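Local coordinates for putative large adhesion protein (Lap) involved in biofilm formation (Marinobacter hydrocarbonoclasticus ATCC 49840, PDB 6M8M) that probably mediates attachment during biofilm formation through a calcium-binding PA14 domain that binds sugars such as glucose, at residues G85-N90 and A114-T119; K92-L97 and T106-S111. One frame throughout, in Å; residues are numbered along the deposited sequence. Where two conformers were deposited one is given.

Interaction 1 is a buried van der Waals contact, mostly between apolar side chains, that sets the loop after strand 79-83 against strand 113-122, with no hydrogen bond across it. Interaction 2, nearer the surface, joins helix 92-96 to a calcium-binding loop through one polar bond, waters and a single apolar touch. Along the chain, interaction 2 is nested inside the loop closed by interaction 1, and the centres lie about 7 Å apart. Two hydrogen bonds link them directly: Gly88 O meets Ser111 N at 2.8 Å, and Asn90 OD1 meets Asn110 ND2 at 3.0 Å. The second involves the amide whose oxygen binds calcium, so the loop 85-90 is hydrogen-bonded to a residue that binds the metal.

Interaction 1. Residues G85-N90 and A114-T119; sequences GDLGGN and AIVKLT
Leu87 rests on Ala114, the point where a loop turn meets the start of strand 113-122 within the two-sheet, antiparallel beta fold of a PA14 domain. The methyl group of Ala114 sits beside the branch point of the leucine: its CB lies 3.8 Å from Leu87 CG and equally far from Leu87 CD2. Ala114 points at the loop and Ile115 away from it; two residues along the strand from Ala114, Val116 is brushed only by its CG2 methyl, 4.4 Å from Leu87 CD2. The leucine carries CG anti to the backbone N (chi1 178°), which brings CG and CD2 over Ala114 and points CD2 on toward Val116. Tyr179 of the neighbouring strand 174-181 and Val93 and Phe96 of helix 92-96 also pack against it. Backbone also takes part: Gly88 N lies 4.1 Å from Ala114 CB, a packing distance.

What positions the leucine is a type I beta turn from Asp86 to Gly89, with Leu87 and Gly88 at its two inner positions, closed by Gly89 N donating to Asp86 O at 2.9 Å. Further out, Asp86 OD1 accepts from Gly184 N, a residue lining the glucose pocket. Leu87 N hydrogen-bonds to OD2 of Asp181, a residue that binds the calcium at that pocket.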
ATOM      1  N   GLY A  85       0.012   6.482  17.456  1.00  9.85           N
ATOM      2  CA  GLY A  85       0.154   7.919  17.445  1.00 11.39           C
ATOM      3  C   GLY A  85       0.064   8.554  16.082  1.00  8.92           C
ATOM      4  O   GLY A  85       0.620   9.647  15.883  1.00 10.37           O
ATOM      5  N   ASP A  86      -0.611   7.886  15.136  1.00  7.13           N
ATOM      6  CA  ASP A  86      -0.867   8.336  13.777  1.00  5.89           C
ATOM      7  C   ASP A  86       0.302   8.057  12.842  1.00  6.06           C
ATOM      8  O   ASP A  86       1.444   8.452  13.122  1.00  6.42           O
ATOM      9  CB  ASP A  86      -1.168   9.837  13.667  1.00  7.20           C
ATOM     10  CG  ASP A  86      -2.268  10.321  14.594  1.00  8.83           C
ATOM     11  OD1 ASP A  86      -3.156   9.538  15.000  1.00  9.63           O
ATOM     12  OD2 ASP A  86      -2.264  11.532  14.899  1.00  9.15           O
ATOM     13  N   LEU A  87       0.028   7.438  11.693  1.00  5.72           N
ATOM     14  CA  LEU A  87       1.061   7.305  10.675  1.00  4.72           C
ATOM     15  C   LEU A  87       1.619   8.661  10.277  1.00  4.88           C
ATOM     16  O   LEU A  87       2.806   8.774   9.956  1.00  5.43           O
ATOM     17  CB  LEU A  87       0.499   6.577   9.459  1.00  5.54           C
ATOM     18  CG  LEU A  87       1.455   6.400   8.292  1.00  6.09           C
ATOM     19  CD1 LEU A  87       2.761   5.751   8.732  1.00  6.61           C
ATOM     20  CD2 LEU A  87       0.801   5.550   7.212  1.00  6.05           C
ATOM     21  N   GLY A  88       0.787   9.702  10.300  1.00  5.04           N
ATOM     22  CA  GLY A  88       1.226  11.040   9.982  1.00  6.11           C
ATOM     23  C   GLY A  88       1.919  11.793  11.095  1.00  5.59           C
ATOM     24  O   GLY A  88       2.290  12.956  10.910  1.00  6.24           O
ATOM     25  N   GLY A  89       2.120  11.180  12.245  1.00  5.64           N
ATOM     26  CA  GLY A  89       2.791  11.849  13.340  1.00  6.53           C
ATOM     27  C   GLY A  89       4.282  11.996  13.114  1.00  5.73           C
ATOM     28  O   GLY A  89       4.891  11.339  12.277  1.00  6.41           O
ATOM     29  N   ASN A  90       4.906  12.867  13.909  1.00  6.95           N
ATOM     30  CA  ASN A  90       6.335  13.128  13.764  1.00  7.29           C
ATOM     31  C   ASN A  90       7.127  11.827  13.866  1.00  7.40           C
ATOM     32  O   ASN A  90       6.978  11.073  14.828  1.00  7.67           O
ATOM     33  CB  ASN A  90       6.786  14.121  14.839  1.00  7.21           C
ATOM     34  CG  ASN A  90       8.086  14.838  14.474  1.00  8.74           C
ATOM     35  OD1 ASN A  90       8.278  15.310  13.362  1.00  8.40           O
ATOM     36  ND2 ASN A  90       8.969  14.964  15.459  1.00 13.85           N
ATOM     37  N   ALA A 114      -2.957   9.774   6.685  1.00  4.17           N
ATOM     38  CA  ALA A 114      -1.873   9.509   5.749  1.00  4.68           C
ATOM     39  C   ALA A 114      -2.304   8.465   4.736  1.00  3.83           C
ATOM     40  O   ALA A 114      -3.092   7.572   5.036  1.00  4.83           O
ATOM     41  CB  ALA A 114      -0.630   9.033   6.490  1.00  6.41           C
ATOM     42  N   ILE A 115      -1.739   8.574   3.535  1.00  4.27           N
ATOM     43  CA  ILE A 115      -2.043   7.682   2.423  1.00  4.79           C
ATOM     44  C   ILE A 115      -0.730   7.174   1.852  1.00  4.74           C
ATOM     45  O   ILE A 115       0.224   7.950   1.689  1.00  5.22           O
ATOM     46  CB  ILE A 115      -2.829   8.433   1.329  1.00  5.01           C
ATOM     47  CG1 ILE A 115      -4.202   8.875   1.846  1.00  5.74           C
ATOM     48  CG2 ILE A 115      -2.989   7.593   0.079  1.00  6.08           C
ATOM     49  CD1 ILE A 115      -4.844   9.971   1.033  1.00  7.13           C
ATOM     50  N   VAL A 116      -0.691   5.882   1.511  1.00  4.35           N
ATOM     51  CA  VAL A 116       0.442   5.293   0.804  1.00  5.14           C
ATOM     52  C   VAL A 116      -0.073   4.667  -0.480  1.00  5.32           C
ATOM     53  O   VAL A 116      -1.103   3.978  -0.477  1.00  6.18           O
ATOM     54  CB  VAL A 116       1.145   4.227   1.666  1.00  5.32           C
ATOM     55  CG1 VAL A 116       2.255   3.539   0.881  1.00  8.13           C
ATOM     56  CG2 VAL A 116       1.670   4.840   2.939  1.00  8.04           C
ATOM     57  N   LYS A 117       0.645   4.891  -1.575  1.00  5.31           N
ATOM     58  CA  LYS A 117       0.388   4.225  -2.841  1.00  5.33           C
ATOM     59  C   LYS A 117       1.637   3.484  -3.263  1.00  5.02           C
ATOM     60  O   LYS A 117       2.747   4.012  -3.151  1.00  6.50           O
ATOM     61  CB  LYS A 117      -0.011   5.245  -3.886  1.00  5.88           C
ATOM     62  CG  LYS A 117      -0.241   4.669  -5.258  1.00  6.82           C
ATOM     63  CD  LYS A 117      -0.818   5.743  -6.165  1.00  9.20           C
ATOM     64  CE  LYS A 117      -0.906   5.296  -7.601  1.00 11.54           C
ATOM     65  NZ  LYS A 117      -1.486   6.400  -8.425  1.00 15.01           N
ATOM     66  N   LEU A 118       1.456   2.266  -3.725  1.00  4.74           N
ATOM     67  CA  LEU A 118       2.542   1.432  -4.218  1.00  5.56           C
ATOM     68  C   LEU A 118       2.183   0.951  -5.607  1.00  5.05           C
ATOM     69  O   LEU A 118       1.081   0.446  -5.818  1.00  6.28           O
ATOM     70  CB  LEU A 118       2.747   0.228  -3.290  1.00  5.64           C
ATOM     71  CG  LEU A 118       3.299   0.573  -1.904  1.00  8.99           C
ATOM     72  CD1 LEU A 118       2.917  -0.480  -0.883  1.00 11.99           C
ATOM     73  CD2 LEU A 118       4.814   0.706  -1.960  1.00  9.32           C
ATOM     74  N   THR A 119       3.113   1.075  -6.546  1.00  5.18           N
ATOM     75  CA  THR A 119       2.858   0.659  -7.916  1.00  5.96           C
ATOM     76  C   THR A 119       4.057  -0.085  -8.491  1.00  5.66           C
ATOM     77  O   THR A 119       5.207   0.140  -8.112  1.00  6.36           O
ATOM     78  CB  THR A 119       2.511   1.823  -8.845  1.00  7.07           C
ATOM     79  OG1 THR A 119       3.532   2.812  -8.754  1.00  8.67           O
ATOM     80  CG2 THR A 119       1.186   2.440  -8.483  1.00  9.83           C
TER

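Interaction 2. Residues K92-L97 and T106-S111; sequences KVQSFL and TDPENS. With CA (calcium ion), chain C.
Gln94 of helix 92-96 meets Asp107 in loop 106-111, just after Thr106, whose O is linked to Gln94 NE2 only weakly through a water. At Asp107 the contact is direct: Gln94 NE2 donates to Asp107 OD1 at 3.0 Å, with an N-H...O angle of 156°. The bond leaves in the amide plane but arrives from above the carboxylate, 80° out of its plane; the two planes stand 82° apart. Asp107 OD1 also binds calcium at 2.4 Å, so metal and amide share one oxygen, while Asp107 OD2 accepts from a calcium-bound water. A bend at chi2 turns the glutamine amide so that its OE1 accepts, at 2.8 Å, from another calcium-bound water, making Gln94 a second-shell residue. Pro108 follows, its O binding the metal, and Val93 CG1 meets the outer edge of its ring, 3.9 Å from Pro108 CG. Glu109 O takes a weak bond from a third metal water. Asn110 OD1 then ligates calcium at 2.4 Å. Three protein oxygens, from side chains and main chain, and four waters thus form a seven-coordinate loop calcium site of a PA14 domain, with Gln94 of the helix in its second shell.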
ATOM      1  N   LYS A  92       6.787   9.108  12.333  1.00  5.84           N
ATOM      2  CA  LYS A  92       6.038   7.852  12.322  1.00  5.60           C
ATOM      3  C   LYS A  92       6.138   7.102  10.996  1.00  6.32           C
ATOM      4  O   LYS A  92       6.242   5.870  11.000  1.00  6.48           O
ATOM      5  CB  LYS A  92       4.584   8.093  12.755  1.00  6.00           C
ATOM      6  CG  LYS A  92       4.457   8.494  14.219  1.00  7.14           C
ATOM      7  CD  LYS A  92       4.747   7.297  15.131  1.00  9.40           C
ATOM      8  CE  LYS A  92       4.851   7.677  16.599  1.00 14.16           C
ATOM      9  NZ  LYS A  92       3.713   8.483  17.077  1.00 21.47           N
ATOM     10  N   VAL A  93       6.130   7.790   9.855  1.00  5.99           N
ATOM     11  CA  VAL A  93       6.256   7.059   8.598  1.00  6.07           C
ATOM     12  C   VAL A  93       7.630   6.403   8.530  1.00  5.33           C
ATOM     13  O   VAL A  93       7.772   5.292   8.007  1.00  6.06           O
ATOM     14  CB  VAL A  93       5.949   7.929   7.362  1.00  5.79           C
ATOM     15  CG1 VAL A  93       6.923   9.065   7.192  1.00  7.67           C
ATOM     16  CG2 VAL A  93       5.927   7.050   6.116  1.00  6.54           C
ATOM     17  N   GLN A  94       8.659   7.051   9.081  1.00  5.85           N
ATOM     18  CA  GLN A  94       9.986   6.451   9.096  1.00  6.13           C
ATOM     19  C   GLN A  94       9.970   5.144   9.884  1.00  6.46           C
ATOM     20  O   GLN A  94      10.479   4.119   9.414  1.00  7.66           O
ATOM     21  CB  GLN A  94      10.998   7.436   9.679  1.00  7.87           C
ATOM     22  CG  GLN A  94      11.315   8.623   8.779  1.00  6.86           C
ATOM     23  CD  GLN A  94      10.309   9.756   8.845  1.00  6.23           C
ATOM     24  OE1 GLN A  94       9.417   9.789   9.689  1.00  6.68           O
ATOM     25  NE2 GLN A  94      10.472  10.713   7.948  1.00  7.36           N
ATOM     26  N   SER A  95       9.368   5.148  11.071  0.60  5.70           N
ATOM     27  CA  SER A  95       9.276   3.915  11.844  0.60  7.01           C
ATOM     28  C   SER A  95       8.424   2.873  11.130  0.60  5.98           C
ATOM     29  O   SER A  95       8.774   1.686  11.091  0.60  6.62           O
ATOM     30  CB  SER A  95       8.709   4.221  13.226  0.60  7.93           C
ATOM     31  OG  SER A  95       9.576   5.075  13.951  0.60  7.55           O
ATOM     32  N   PHE A  96       7.296   3.305  10.558  1.00  5.47           N
ATOM     33  CA  PHE A  96       6.369   2.400   9.873  1.00  5.23           C
ATOM     34  C   PHE A  96       7.041   1.625   8.759  1.00  4.74           C
ATOM     35  O   PHE A  96       6.804   0.423   8.620  1.00  5.08           O
ATOM     36  CB  PHE A  96       5.224   3.277   9.344  1.00  5.07           C
ATOM     37  CG  PHE A  96       4.174   2.601   8.486  1.00  5.18           C
ATOM     38  CD1 PHE A  96       3.080   1.975   9.064  1.00  5.36           C
ATOM     39  CD2 PHE A  96       4.200   2.744   7.118  1.00  5.46           C
ATOM     40  CE1 PHE A  96       2.068   1.459   8.289  1.00  5.47           C
ATOM     41  CE2 PHE A  96       3.188   2.229   6.328  1.00  5.82           C
ATOM     42  CZ  PHE A  96       2.114   1.595   6.929  1.00  6.47           C
ATOM     43  N   LEU A  97       7.857   2.293   7.955  1.00  5.42           N
ATOM     44  CA  LEU A  97       8.442   1.680   6.769  1.00  5.20           C
ATOM     45  C   LEU A  97       9.628   0.770   7.073  1.00  5.47           C
ATOM     46  O   LEU A  97      10.145   0.124   6.151  1.00  5.98           O
ATOM     47  CB  LEU A  97       8.856   2.763   5.775  1.00  6.52           C
ATOM     48  CG  LEU A  97       7.724   3.503   5.078  1.00  5.38           C
ATOM     49  CD1 LEU A  97       8.282   4.571   4.148  1.00  6.91           C
ATOM     50  CD2 LEU A  97       6.798   2.577   4.322  1.00  6.62           C
ATOM     51  N   THR A 106      12.413  12.431   1.401  1.00  6.53           N
ATOM     52  CA  THR A 106      12.416  13.545   2.331  1.00  7.09           C
ATOM     53  C   THR A 106      11.616  13.083   3.538  1.00  6.11           C
ATOM     54  O   THR A 106      10.952  12.040   3.498  1.00  8.26           O
ATOM     55  CB  THR A 106      11.799  14.795   1.694  1.00  8.65           C
ATOM     56  OG1 THR A 106      12.053  15.928   2.530  1.00 11.42           O
ATOM     57  CG2 THR A 106      10.308  14.643   1.495  1.00 10.29           C
ATOM     58  N   ASP A 107      11.646  13.875   4.603  1.00  6.87           N
ATOM     59  CA  ASP A 107      10.738  13.685   5.728  1.00  6.41           C
ATOM     60  C   ASP A 107       9.475  14.471   5.406  1.00  7.08           C
ATOM     61  O   ASP A 107       9.506  15.713   5.432  1.00  7.77           O
ATOM     62  CB  ASP A 107      11.369  14.182   7.013  1.00  7.61           C
ATOM     63  CG  ASP A 107      10.469  14.003   8.225  1.00  8.00           C
ATOM     64  OD1 ASP A 107       9.324  13.514   8.065  1.00  7.12           O
ATOM     65  OD2 ASP A 107      10.897  14.339   9.359  1.00  9.09           O
ATOM     66  N   PRO A 108       8.378  13.824   5.042  1.00  6.32           N
ATOM     67  CA  PRO A 108       7.175  14.571   4.669  1.00  7.46           C
ATOM     68  C   PRO A 108       6.576  15.285   5.869  1.00  6.16           C
ATOM     69  O   PRO A 108       6.801  14.918   7.017  1.00  6.66           O
ATOM     70  CB  PRO A 108       6.235  13.486   4.143  1.00  8.21           C
ATOM     71  CG  PRO A 108       6.643  12.262   4.895  1.00  7.12           C
ATOM     72  CD  PRO A 108       8.140  12.370   5.112  1.00  7.30           C
ATOM     73  N   GLU A 109       5.799  16.321   5.589  1.00  7.15           N
ATOM     74  CA  GLU A 109       5.123  17.044   6.656  1.00  7.04           C
ATOM     75  C   GLU A 109       4.243  16.099   7.459  1.00  6.35           C
ATOM     76  O   GLU A 109       3.752  15.088   6.946  1.00  7.04           O
ATOM     77  CB  GLU A 109       4.285  18.175   6.062  1.00  9.04           C
ATOM     78  CG  GLU A 109       3.099  17.697   5.260  1.00 10.61           C
ATOM     79  CD  GLU A 109       2.537  18.768   4.336  1.00 16.61           C
ATOM     80  OE1 GLU A 109       3.159  19.043   3.285  1.00 21.14           O
ATOM     81  OE2 GLU A 109       1.477  19.336   4.657  1.00 16.06           O
ATOM     82  N   ASN A 110       4.074  16.423   8.732  1.00  6.40           N
ATOM     83  CA  ASN A 110       3.211  15.651   9.612  1.00  6.59           C
ATOM     84  C   ASN A 110       1.744  16.034   9.411  1.00  6.48           C
ATOM     85  O   ASN A 110       1.420  17.150   8.998  1.00  7.30           O
ATOM     86  CB  ASN A 110       3.596  15.914  11.061  1.00  7.11           C
ATOM     87  CG  ASN A 110       5.042  15.558  11.350  1.00  7.05           C
ATOM     88  OD1 ASN A 110       5.623  14.685  10.705  1.00  6.60           O
ATOM     89  ND2 ASN A 110       5.637  16.241  12.308  1.00  7.94           N
ATOM     90  N   SER A 111       0.845  15.093   9.704  1.00  5.74           N
ATOM     91  CA  SER A 111      -0.571  15.330   9.496  1.00  6.07           C
ATOM     92  C   SER A 111      -1.396  14.334  10.294  1.00  5.48           C
ATOM     93  O   SER A 111      -0.882  13.355  10.835  1.00  5.87           O
ATOM     94  CB  SER A 111      -0.931  15.229   8.015  1.00  6.06           C
ATOM     95  OG  SER A 111      -0.629  13.933   7.506  1.00  6.41           O
TER
HETATM   96 CA    CA C 302       7.239  13.994   9.136  1.00  6.14          CA
HETATM   97  O   HOH W   1      12.667  10.562   6.064  1.00  9.85           O
HETATM   98  O   HOH W   2       7.380  11.676   9.745  1.00  6.98           O
HETATM   99  O   HOH W   3       8.793  13.912  11.061  1.00  7.57           O
HETATM  100  O   HOH W   4       5.302  12.857   8.178  1.00  7.08           O
HETATM  101  O   HOH W   5       7.886  16.290   9.364  1.00  8.62           O